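Thioredoxin Reductase (Burkholderia cenocepacia, PDB 4F82) probably reduces hydrogen peroxide and organic hydroperoxides to water and alcohols as a thiol-specific peroxidase of the Prx5 subfamily of peroxiredoxins. Local coordinates at residues M113-G116 against S117-T121; G31-L34 against G35-C39; R42-V45 against A46-V50; A65-V68 against P69-E73. One frame throughout, in Å; residues are numbered along the deposited sequence.

Contact 1. Residues M113-G116 against S117-T121; sequences MADG and SAAFT
Asp115 and Thr121 meet through three polar atoms. Asp115 OD2 takes the hydroxyl Thr121 OG1 at 2.7 Å on its anti lone pair, and the amide Thr121 N at 2.9 Å from the syn side, tilted from the carboxylate plane. The other oxygen, Asp115 OD1, takes the amide Phe120 N at 3.0 Å, also from the syn side, with a fairly straight N-H...O angle of 162°. Asp115 CG lies anti to the backbone N (chi1 -176°), and this carries the carboxylate across to the first turn of the helix, where its negative charge probably also suits the positive end of the helix dipole.

One backbone bond closes the bend: Ala118 N donates to Asp115 O at 2.8 Å across a type I turn. A water then fills in, donating to Asp115 OD1 at 2.6 Å and accepting from Ser117 N. Gly116 takes the second position of the turn.

Phe120 CB packs against the carboxylate, 3.4 Å from Asp115 OD1, while its ring, turned steeply against the carboxylate, leads off to Leu21 and Leu16. Ser117 packs on Met135 of the second subunit, and its OG makes weak hydrogen bonds there.

The whole is a strand-to-helix connection: a beta turn leaves strand 111-114, Ala118 holds the N-cap position of helix 119-124 but has no polar side chain, and the carboxylate of Asp115, three residues earlier, receives the N-H groups of Phe120 and Thr121.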
loop_
_atom_site.group_PDB
_atom_site.type_symbol
_atom_site.label_atom_id
_atom_site.label_comp_id
_atom_site.label_asym_id
_atom_site.label_seq_id
_atom_site.Cartn_x
_atom_site.Cartn_y
_atom_site.Cartn_z
ATOM N N MET A 113 11.786 4.545 1.843
ATOM C CA MET A 113 11.855 3.690 3.023
ATOM C C MET A 113 10.450 3.235 3.461
ATOM O O MET A 113 9.642 4.003 4.020
ATOM C CB MET A 113 12.615 4.407 4.142
ATOM C CG MET A 113 14.034 4.909 3.730
ATOM S SD MET A 113 15.098 3.507 3.411
ATOM C CE MET A 113 15.652 3.197 5.071
ATOM N N ALA A 114 10.172 1.961 3.182
ATOM C CA ALA A 114 8.873 1.349 3.452
ATOM C C ALA A 114 8.698 1.079 4.945
ATOM O O ALA A 114 9.495 0.368 5.547
ATOM C CB ALA A 114 8.800 0.019 2.693
ATOM N N ASP A 115 7.642 1.618 5.549
ATOM C CA ASP A 115 7.317 1.271 6.931
ATOM C C ASP A 115 5.945 0.574 6.871
ATOM O O ASP A 115 4.980 1.004 7.518
ATOM C CB ASP A 115 7.214 2.566 7.765
ATOM C CG ASP A 115 6.975 2.302 9.244
ATOM O OD1 ASP A 115 7.466 1.286 9.780
ATOM O OD2 ASP A 115 6.254 3.116 9.888
ATOM N N GLY A 116 5.843 -0.491 6.076
ATOM C CA GLY A 116 4.511 -1.053 5.773
ATOM C C GLY A 116 3.758 -1.710 6.943
ATOM O O GLY A 116 2.545 -1.988 6.852
ATOM N N SER A 117 4.448 -1.964 8.056
ATOM C CA SER A 117 3.764 -2.455 9.256
ATOM C C SER A 117 3.420 -1.319 10.223
ATOM O O SER A 117 2.828 -1.557 11.290
ATOM C CB SER A 117 4.668 -3.481 9.975
ATOM O OG SER A 117 4.853 -4.657 9.192
ATOM N N ALA A 118 3.856 -0.107 9.859
ATOM C CA ALA A 118 3.698 1.110 10.650
ATOM C C ALA A 118 4.469 1.071 11.963
ATOM O O ALA A 118 4.180 1.866 12.864
ATOM C CB ALA A 118 2.220 1.432 10.896
ATOM N N ALA A 119 5.464 0.181 12.055
ATOM C CA ALA A 119 6.251 0.039 13.277
ATOM C C ALA A 119 7.026 1.301 13.634
ATOM O O ALA A 119 7.013 1.709 14.800
ATOM C CB ALA A 119 7.194 -1.177 13.217
ATOM N N PHE A 120 7.719 1.899 12.662
ATOM C CA PHE A 120 8.495 3.121 12.907
ATOM C C PHE A 120 7.559 4.292 13.255
ATOM O O PHE A 120 7.803 5.069 14.190
ATOM C CB PHE A 120 9.299 3.461 11.643
ATOM C CG PHE A 120 10.310 4.590 11.819
ATOM C CD1 PHE A 120 11.126 4.673 12.959
ATOM C CD2 PHE A 120 10.496 5.517 10.801
ATOM C CE1 PHE A 120 12.060 5.710 13.092
ATOM C CE2 PHE A 120 11.460 6.539 10.918
ATOM C CZ PHE A 120 12.224 6.633 12.056
ATOM N N THR A 121 6.483 4.412 12.485
ATOM C CA THR A 121 5.586 5.550 12.595
ATOM C C THR A 121 4.899 5.475 13.941
ATOM O O THR A 121 4.676 6.508 14.594
ATOM C CB THR A 121 4.549 5.534 11.461
ATOM O OG1 THR A 121 5.227 5.597 10.189
ATOM C CG2 THR A 121 3.603 6.755 11.570
HETATM O O HOH W 1 6.791 -1.227 9.436
#

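Contact 2. Residues G31-L34 against G35-C39; sequences GCTL and GPNAC
Asn37 lays its primary amide against the backbone of Thr33 and is held at both ends. Asn37 OD1 accepts from Thr33 N at 3.0 Å, the donor lying in the carbonyl plane on a lone pair, with an angle of 167° at the hydrogen. Asn37 ND2 donates in turn to Thr33 O at 2.8 Å; here the acceptor sits in the plane of the Asn37 amide, whereas the donor stands above the carbonyl plane of Thr33. Asparagine suits the place because one flat group offers a donor and an acceptor side by side, as a neighbouring strand would, and the paired bonds fix which end is oxygen. The amide thus pins the loop that follows strand 20-25 to the start of strand 35-40, which pairs antiparallel with 20-25 through backbone bonds such as Asn37 with Glu23. The same ND2 also makes a weak bond to Gly35 O.

Cys32 flanks the amide, its CB 3.4 Å from Asn37 OD1. On the hydroxyl side Thr33 OG1, turned between its own backbone N and carbonyl carbon (chi1 53°), donates to a water that in turn gives to Leu34 O at 2.6 Å and to Pro36 O. Gly35 turns the chain with a positive phi of 98°, where a CB would collide with Leu34 O.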
loop_
_atom_site.group_PDB
_atom_site.type_symbol
_atom_site.label_atom_id
_atom_site.label_comp_id
_atom_site.label_asym_id
_atom_site.label_seq_id
_atom_site.Cartn_x
_atom_site.Cartn_y
_atom_site.Cartn_z
ATOM N N GLY A 31 26.223 -6.517 -0.184
ATOM C CA GLY A 31 25.502 -6.395 1.064
ATOM C C GLY A 31 24.010 -6.371 0.844
ATOM O O GLY A 31 23.263 -6.387 1.818
ATOM N N CYS A 32 23.575 -6.309 -0.421
ATOM C CA CYS A 32 22.134 -6.294 -0.737
ATOM C C CYS A 32 21.684 -7.400 -1.666
ATOM O O CYS A 32 22.472 -7.977 -2.408
ATOM C CB CYS A 32 21.703 -4.973 -1.400
ATOM S SG CYS A 32 22.085 -3.503 -0.442
ATOM N N THR A 33 20.384 -7.642 -1.658
ATOM C CA THR A 33 19.764 -8.563 -2.594
ATOM C C THR A 33 18.767 -7.797 -3.482
ATOM O O THR A 33 18.452 -6.624 -3.210
ATOM C CB THR A 33 18.992 -9.635 -1.825
ATOM O OG1 THR A 33 18.090 -8.996 -0.912
ATOM C CG2 THR A 33 19.960 -10.504 -1.026
ATOM N N LEU A 34 18.260 -8.434 -4.537
ATOM C CA LEU A 34 17.329 -7.732 -5.419
ATOM C C LEU A 34 15.944 -7.700 -4.791
ATOM O O LEU A 34 15.454 -8.713 -4.257
ATOM C CB LEU A 34 17.273 -8.361 -6.826
ATOM C CG LEU A 34 18.565 -8.281 -7.672
ATOM C CD1 LEU A 34 18.473 -9.165 -8.946
ATOM C CD2 LEU A 34 18.990 -6.841 -8.013
ATOM N N GLY A 35 15.327 -6.529 -4.812
ATOM C CA GLY A 35 14.013 -6.365 -4.217
ATOM C C GLY A 35 14.123 -5.787 -2.826
ATOM O O GLY A 35 15.056 -5.011 -2.540
ATOM N N PRO A 36 13.177 -6.153 -1.950
ATOM C CA PRO A 36 13.119 -5.564 -0.609
ATOM C C PRO A 36 14.300 -5.973 0.283
ATOM O O PRO A 36 14.685 -7.151 0.352
ATOM C CB PRO A 36 11.793 -6.104 -0.057
ATOM C CG PRO A 36 11.584 -7.403 -0.799
ATOM C CD PRO A 36 12.061 -7.095 -2.184
ATOM N N ASN A 37 14.913 -4.978 0.912
ATOM C CA ASN A 37 16.001 -5.211 1.850
ATOM C C ASN A 37 15.636 -4.621 3.207
ATOM O O ASN A 37 15.327 -3.436 3.302
ATOM C CB ASN A 37 17.280 -4.566 1.336
ATOM C CG ASN A 37 17.930 -5.356 0.227
ATOM O OD1 ASN A 37 19.005 -5.932 0.401
ATOM N ND2 ASN A 37 17.291 -5.379 -0.926
ATOM N N ALA A 38 15.700 -5.424 4.266
ATOM C CA ALA A 38 15.394 -4.920 5.618
ATOM C C ALA A 38 16.577 -4.114 6.132
ATOM O O ALA A 38 17.713 -4.459 5.852
ATOM C CB ALA A 38 15.148 -6.080 6.560
ATOM N N CYS A 39 16.321 -3.056 6.899
ATOM C CA CYS A 39 17.423 -2.352 7.528
ATOM C C CYS A 39 16.918 -1.682 8.790
ATOM O O CYS A 39 15.738 -1.380 8.906
ATOM C CB CYS A 39 18.001 -1.313 6.583
ATOM S SG CYS A 39 16.706 -0.183 6.088
HETATM O O HOH W 2 15.091 -9.234 -1.688
#

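Contact 3. Residues R42-V45 against A46-V50; sequences RDQV and AGKRV
Lys48 reaches back from the strand side of the turn to Gln44 on the helix. Its CB passes 3.6 Å from Val45 O, and CG lies 3.9 Å from Val45 O. Beyond CG the chain is extended, so that CD comes to 3.1 Å from Gln44 O and CE stays alongside that oxygen. The ammonium then closes the approach: Lys48 NZ donates to Gln44 O at 2.7 Å, tilted 18° from the carbonyl plane. A long flexible chain with a charged end suits this span, since a backbone carbonyl at the end of a helix is a natural acceptor. NZ also forms a salt bridge with Glu85, while the Gln44 side chain runs beside the lysine and accepts a hydrogen bond from Arg111 at its OE1.

The backbone closes the same turn. Lys48 N donates to Val45 O at 3.0 Å in a type II turn, in which Gly47 takes the positive phi (73°) that the third position needs. Water bridges Val45 O to Lys48 O, and another joins Asp43 O to Ala46 O. Val45 CG1 touches Val50 CG2 at 4.3 Å, both valines packing on Trp87 of strand 85-90. The turn links the short helix 41-45 to strand 49-55, which lies between strands 85-90 and 137-147 in the sheet.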
loop_
_atom_site.group_PDB
_atom_site.type_symbol
_atom_site.label_atom_id
_atom_site.label_comp_id
_atom_site.label_asym_id
_atom_site.label_seq_id
_atom_site.Cartn_x
_atom_site.Cartn_y
_atom_site.Cartn_z
ATOM N N ARG A 42 18.218 2.849 13.367
ATOM C CA ARG A 42 19.314 3.427 14.104
ATOM C C ARG A 42 20.617 3.055 13.411
ATOM O O ARG A 42 21.492 3.911 13.251
ATOM C CB ARG A 42 19.253 3.042 15.594
ATOM C CG ARG A 42 18.097 3.783 16.287
ATOM C CD ARG A 42 18.213 3.842 17.809
ATOM N NE ARG A 42 19.470 4.435 18.279
ATOM C CZ ARG A 42 19.689 5.745 18.421
ATOM N NH1 ARG A 42 18.745 6.638 18.099
ATOM N NH2 ARG A 42 20.861 6.171 18.882
ATOM N N ASP A 43 20.725 1.821 12.925
ATOM C CA ASP A 43 21.921 1.438 12.147
ATOM C C ASP A 43 22.204 2.291 10.893
ATOM O O ASP A 43 23.356 2.603 10.603
ATOM C CB ASP A 43 21.909 -0.057 11.775
ATOM C CG ASP A 43 22.151 -0.968 12.981
ATOM O OD1 ASP A 43 22.525 -0.453 14.067
ATOM O OD2 ASP A 43 21.968 -2.201 12.837
ATOM N N GLN A 44 21.156 2.658 10.170
ATOM C CA GLN A 44 21.262 3.439 8.938
ATOM C C GLN A 44 21.445 4.947 9.159
ATOM O O GLN A 44 21.861 5.634 8.231
ATOM C CB GLN A 44 19.999 3.259 8.063
ATOM C CG GLN A 44 19.823 1.859 7.506
ATOM C CD GLN A 44 20.822 1.568 6.414
ATOM O OE1 GLN A 44 21.078 2.418 5.543
ATOM N NE2 GLN A 44 21.414 0.378 6.458
ATOM N N VAL A 45 21.082 5.470 10.331
ATOM C CA VAL A 45 21.320 6.891 10.629
ATOM C C VAL A 45 22.603 7.074 11.409
ATOM O O VAL A 45 23.102 8.207 11.552
ATOM C CB VAL A 45 20.161 7.591 11.373
ATOM C CG1 VAL A 45 18.858 7.388 10.631
ATOM C CG2 VAL A 45 20.050 7.103 12.831
ATOM N N ALA A 46 23.179 5.976 11.894
ATOM C CA ALA A 46 24.427 6.121 12.649
ATOM C C ALA A 46 25.505 6.851 11.845
ATOM O O ALA A 46 25.829 6.456 10.713
ATOM C CB ALA A 46 24.952 4.772 13.128
ATOM N N GLY A 47 26.021 7.935 12.433
ATOM C CA GLY A 47 27.126 8.699 11.884
ATOM C C GLY A 47 26.772 9.541 10.669
ATOM O O GLY A 47 27.687 9.995 9.960
ATOM N N LYS A 48 25.472 9.753 10.436
ATOM C CA LYS A 48 24.995 10.542 9.306
ATOM C C LYS A 48 24.138 11.710 9.723
ATOM O O LYS A 48 23.590 11.741 10.846
ATOM C CB LYS A 48 24.140 9.667 8.396
ATOM C CG LYS A 48 24.771 8.366 8.044
ATOM C CD LYS A 48 23.859 7.630 7.074
ATOM C CE LYS A 48 24.485 6.321 6.600
ATOM N NZ LYS A 48 23.426 5.381 6.044
ATOM N N ARG A 49 24.005 12.668 8.809
ATOM C CA ARG A 49 23.030 13.714 8.981
ATOM C C ARG A 49 21.924 13.452 7.928
ATOM O O ARG A 49 22.201 13.458 6.731
ATOM C CB ARG A 49 23.739 15.047 8.811
ATOM C CG ARG A 49 22.880 16.227 9.065
ATOM C CD ARG A 49 23.756 17.470 9.266
ATOM N NE ARG A 49 22.913 18.645 9.176
ATOM C CZ ARG A 49 22.244 19.149 10.208
ATOM N NH1 ARG A 49 22.367 18.586 11.409
ATOM N NH2 ARG A 49 21.475 20.222 10.048
ATOM N N VAL A 50 20.696 13.184 8.397
ATOM C CA VAL A 50 19.611 12.617 7.567
ATOM C C VAL A 50 18.329 13.454 7.653
ATOM O O VAL A 50 17.871 13.767 8.738
ATOM C CB VAL A 50 19.274 11.188 8.049
ATOM C CG1 VAL A 50 18.093 10.557 7.251
ATOM C CG2 VAL A 50 20.498 10.301 7.976
HETATM O O HOH W 3 25.120 4.620 9.145
HETATM O O HOH W 4 22.125 10.639 12.991
#

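Contact 4. Residues A65-V68 against P69-E73; sequences AQHV and PGYVE
Across the join at Pro69, Gly70 N donates to Gln66 O at 3.1 Å and Val72 N to Val68 O at 3.0 Å, but Pro69, having no N-H, leaves a kink after the wider pi-type turn at 65-67. In Pro69, CD takes the place of the amide hydrogen and packs on Val68 CB, and the ring borders Ala65 O, with Pro69 CG 3.7 Å away.

On one side of the helix, His67 and Tyr71 run side by side in the same direction. Their rings meet rim to rim, with centroids 5.7 Å apart and planes at 47°; Tyr71 CE2 comes within 3.6 Å of His67 NE2, and His67 CD2 lies in the plane of the tyrosine ring at its edge. His67 O also borders that edge, 3.3 Å from Tyr71 CD2. His67 CG stands anti to the backbone N (chi1 -156°), which swings the imidazole along the helix toward Tyr71. His67 NE2 and Tyr71 OH both hydrogen-bond to Ser165 O, while His67 ND1 is hydrogen-bonded to Arg141. Phe53 stacks on Tyr71.

One turn apart along the helix, Val68 CG1 touches Val72 CG2 at 4.3 Å; Val68 continues onto Phe53 and Leu55 of strand 49-55, where its branched apolar group suits a buried position.

The stretch belongs to helix 61-80, which joins strands 49-55 and 85-90 in a beta-alpha-beta unit of this thioredoxin-like fold, with the side chain of His67 about 5 Å from that of Cys63, the predicted peroxidatic cysteine.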
loop_
_atom_site.group_PDB
_atom_site.type_symbol
_atom_site.label_atom_id
_atom_site.label_comp_id
_atom_site.label_asym_id
_atom_site.label_seq_id
_atom_site.Cartn_x
_atom_site.Cartn_y
_atom_site.Cartn_z
ATOM N N ALA A 65 2.671 14.606 -6.520
ATOM C CA ALA A 65 2.816 15.784 -7.391
ATOM C C ALA A 65 3.734 16.850 -6.776
ATOM O O ALA A 65 4.394 17.622 -7.471
ATOM C CB ALA A 65 1.419 16.412 -7.663
ATOM N N GLN A 66 3.735 16.900 -5.447
ATOM C CA GLN A 66 4.371 17.997 -4.716
ATOM C C GLN A 66 5.456 17.565 -3.718
ATOM O O GLN A 66 6.591 18.063 -3.749
ATOM C CB GLN A 66 3.306 18.739 -3.925
ATOM C CG GLN A 66 2.679 19.906 -4.623
ATOM C CD GLN A 66 2.215 20.906 -3.592
ATOM O OE1 GLN A 66 1.122 20.765 -3.063
ATOM N NE2 GLN A 66 3.074 21.885 -3.250
ATOM N N HIS A 67 5.088 16.699 -2.785
ATOM C CA HIS A 67 5.967 16.419 -1.651
ATOM C C HIS A 67 7.298 15.705 -2.007
ATOM O O HIS A 67 8.369 16.232 -1.678
ATOM C CB HIS A 67 5.215 15.712 -0.509
ATOM C CG HIS A 67 5.858 15.902 0.826
ATOM N ND1 HIS A 67 5.350 15.350 1.986
ATOM C CD2 HIS A 67 6.979 16.583 1.182
ATOM C CE1 HIS A 67 6.120 15.708 3.007
ATOM N NE2 HIS A 67 7.113 16.454 2.548
ATOM N N VAL A 68 7.244 14.546 -2.682
ATOM C CA VAL A 68 8.450 13.849 -3.114
ATOM C C VAL A 68 9.222 14.637 -4.197
ATOM O O VAL A 68 10.468 14.727 -4.138
ATOM C CB VAL A 68 8.151 12.363 -3.558
ATOM C CG1 VAL A 68 9.411 11.659 -4.037
ATOM C CG2 VAL A 68 7.589 11.589 -2.399
ATOM N N PRO A 69 8.508 15.232 -5.174
ATOM C CA PRO A 69 9.302 15.944 -6.190
ATOM C C PRO A 69 10.080 17.151 -5.638
ATOM O O PRO A 69 11.201 17.381 -6.094
ATOM C CB PRO A 69 8.271 16.371 -7.221
ATOM C CG PRO A 69 7.209 15.291 -7.120
ATOM C CD PRO A 69 7.123 14.993 -5.630
ATOM N N GLY A 70 9.540 17.870 -4.655
ATOM C CA GLY A 70 10.297 18.941 -4.013
ATOM C C GLY A 70 11.621 18.405 -3.440
ATOM O O GLY A 70 12.669 19.044 -3.557
ATOM N N TYR A 71 11.588 17.226 -2.827
ATOM C CA TYR A 71 12.853 16.680 -2.323
ATOM C C TYR A 71 13.812 16.214 -3.427
ATOM O O TYR A 71 15.011 16.452 -3.339
ATOM C CB TYR A 71 12.597 15.609 -1.261
ATOM C CG TYR A 71 12.213 16.243 0.062
ATOM C CD1 TYR A 71 13.208 16.740 0.921
ATOM C CD2 TYR A 71 10.866 16.379 0.439
ATOM C CE1 TYR A 71 12.880 17.346 2.133
ATOM C CE2 TYR A 71 10.520 16.993 1.670
ATOM C CZ TYR A 71 11.536 17.481 2.490
ATOM O OH TYR A 71 11.243 18.071 3.718
ATOM N N VAL A 72 13.291 15.560 -4.466
ATOM C CA VAL A 72 14.145 15.184 -5.605
ATOM C C VAL A 72 14.755 16.457 -6.177
ATOM O O VAL A 72 15.962 16.522 -6.475
ATOM C CB VAL A 72 13.323 14.386 -6.659
ATOM C CG1 VAL A 72 14.059 14.238 -8.039
ATOM C CG2 VAL A 72 12.919 13.019 -6.065
ATOM N N GLU A 73 13.927 17.493 -6.276
ATOM C CA GLU A 73 14.361 18.762 -6.838
ATOM C C GLU A 73 15.415 19.470 -5.989
ATOM O O GLU A 73 16.353 20.080 -6.533
ATOM C CB GLU A 73 13.149 19.663 -7.127
ATOM C CG GLU A 73 12.463 19.270 -8.440
ATOM C CD GLU A 73 11.024 19.769 -8.540
ATOM O OE1 GLU A 73 10.696 20.808 -7.916
ATOM O OE2 GLU A 73 10.210 19.110 -9.234
#

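In the fold
Contacts 1, 2 and 3 sit where chain elements meet the mixed sheet, whereas contact 4 lies within a single helix packed on it. Contact 2 is the most superficial, made by an amide and water; contacts 1, 3 and 4 are partly buried. Contacts 1 and 3 join strand to helix and helix to strand, the one by a carboxylate at a helix start, the other by an ammonium at a helix end. Contact 4 relies more on rings and valines and alone approaches the predicted active site. Contacts 1 and 2 touch through Met113 CE and Cys39 SG, and contacts 2 and 3 through Cys39 CB and Gln44 CG, while contact 4 touches none of the others, its nearest atoms about 9 Å from contacts 1 and 3.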